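Local structure of periplasmic binding protein (Mycobacterium smegmatis, 4MDY) at residues P51-D56 with Q77-N82. The protein probably captures an iron-containing solute outside the cell membrane and hands it to an ABC transporter for uptake. Sequence-based numbering, arbitrary orientation.
Sequences PIAVTD and QPAVLN
Strands 53-55 and 79-81 pair in parallel, A53 opposite A79, V54 opposite V80 and T55 opposite L81, through four backbone hydrogen bonds. The bonds straighten along the strands. A79 N reaches I52 O at a bent 147° from above the carbonyl plane, whereas V54 N meets A79 O nearly along its C=O axis. L81 N bonds V54 O almost straight (170°), lying in the carbonyl plane, and D56 N closes the series on L81 O. A53 CA lies 3.1 Å from A79 O in a CA-H...O contact, so that oxygen takes a C-H as well as the N-H of V54.

Packing is densest on the face of A53, T55 and L81, all buried, with A79 its more open member, CB against A53 CB at 4.1 Å. L81 CG stands anti to its carbonyl carbon (chi1 -47°). With chi2 extended, CD1 comes against A53 CB at 4.0 Å and T55 OG1 at 3.8 Å, the leucine crossing the threonine obliquely. T55 OG1 is itself satisfied by S35 O, while its CG2 lies over N82 CA.

Buried V54 runs its CG2 beside the P78 ring, 4.2 Å from CG. Solvent enters instead around exposed V80, whose CG1 touches partly exposed D56 at CB (3.9 Å), and N82, which turns its amide away to D84 N.

Helix 67-73 connects the two strands in a beta-alpha-beta unit. Strand 33-35 flanks strand 53-55 through backbone bonds of V33 to I52 and S35 to A53; helix 89-94 packs on L81 through E91 and I92, and helix 40-46 meets P51 and V54 through L45 and Q41.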
# COMPACT_ATOMS: atom_id res chain seq x y z
N PRO A 51 -12.97 10.98 5.03
CA PRO A 51 -13.22 10.41 6.36
C PRO A 51 -13.17 11.45 7.47
O PRO A 51 -12.48 12.46 7.34
CB PRO A 51 -12.09 9.39 6.55
CG PRO A 51 -11.13 9.57 5.43
CD PRO A 51 -11.66 10.59 4.47
N ILE A 52 -13.90 11.19 8.55
CA ILE A 52 -13.84 12.02 9.75
C ILE A 52 -12.69 11.60 10.67
O ILE A 52 -12.36 12.30 11.62
CB ILE A 52 -15.16 12.00 10.54
CG1 ILE A 52 -15.51 10.58 11.01
CG2 ILE A 52 -16.27 12.61 9.70
CD1 ILE A 52 -16.41 10.55 12.21
N ALA A 53 -12.11 10.44 10.38
CA ALA A 53 -10.91 9.97 11.06
C ALA A 53 -10.06 9.13 10.13
O ALA A 53 -10.59 8.33 9.33
CB ALA A 53 -11.26 9.16 12.29
N VAL A 54 -8.75 9.32 10.22
CA VAL A 54 -7.77 8.55 9.48
C VAL A 54 -6.83 7.89 10.50
O VAL A 54 -6.54 8.47 11.55
CB VAL A 54 -6.96 9.44 8.52
CG1 VAL A 54 -5.84 8.66 7.84
CG2 VAL A 54 -7.87 10.08 7.49
N THR A 55 -6.39 6.68 10.19
CA THR A 55 -5.44 5.98 11.06
C THR A 55 -4.04 6.11 10.47
O THR A 55 -3.80 5.76 9.31
CB THR A 55 -5.85 4.51 11.24
OG1 THR A 55 -7.17 4.46 11.79
CG2 THR A 55 -4.92 3.80 12.17
N ASP A 56 -3.13 6.64 11.28
CA ASP A 56 -1.75 6.87 10.86
C ASP A 56 -1.01 5.55 10.76
O ASP A 56 -1.29 4.61 11.51
CB ASP A 56 -1.05 7.81 11.85
CG ASP A 56 0.17 8.51 11.25
OD1 ASP A 56 0.37 8.47 10.02
OD2 ASP A 56 0.94 9.11 12.02
N GLN A 77 -10.18 18.38 8.44
CA GLN A 77 -9.37 18.25 9.65
C GLN A 77 -9.78 16.98 10.41
O GLN A 77 -10.32 17.06 11.52
CB GLN A 77 -9.57 19.49 10.54
CG GLN A 77 -9.39 20.84 9.84
CD GLN A 77 -7.94 21.20 9.60
OE1 GLN A 77 -7.14 21.21 10.52
NE2 GLN A 77 -7.60 21.52 8.35
N PRO A 78 -9.52 15.80 9.82
CA PRO A 78 -9.98 14.57 10.47
C PRO A 78 -9.22 14.26 11.75
O PRO A 78 -8.07 14.66 11.90
CB PRO A 78 -9.69 13.50 9.42
CG PRO A 78 -8.55 14.04 8.65
CD PRO A 78 -8.80 15.52 8.57
N ALA A 79 -9.87 13.54 12.66
CA ALA A 79 -9.17 12.97 13.80
C ALA A 79 -8.14 11.96 13.30
O ALA A 79 -8.36 11.28 12.28
CB ALA A 79 -10.16 12.31 14.75
N VAL A 80 -7.02 11.88 14.00
CA VAL A 80 -5.96 10.93 13.67
C VAL A 80 -5.87 9.84 14.73
O VAL A 80 -5.61 10.11 15.89
CB VAL A 80 -4.58 11.61 13.53
CG1 VAL A 80 -3.52 10.58 13.16
CG2 VAL A 80 -4.65 12.73 12.51
N LEU A 81 -6.07 8.60 14.30
CA LEU A 81 -6.01 7.45 15.18
C LEU A 81 -4.70 6.74 14.92
O LEU A 81 -3.98 7.06 13.99
CB LEU A 81 -7.17 6.49 14.87
CG LEU A 81 -8.55 7.11 14.73
CD1 LEU A 81 -9.56 6.07 14.25
CD2 LEU A 81 -8.98 7.72 16.06
N ASN A 82 -4.41 5.74 15.74
CA ASN A 82 -3.30 4.83 15.46
C ASN A 82 -3.57 3.48 16.09
O ASN A 82 -4.46 3.35 16.93
CB ASN A 82 -1.97 5.42 15.95
CG ASN A 82 -1.90 5.54 17.46
OD1 ASN A 82 -1.99 4.55 18.18
ND2 ASN A 82 -1.74 6.76 17.94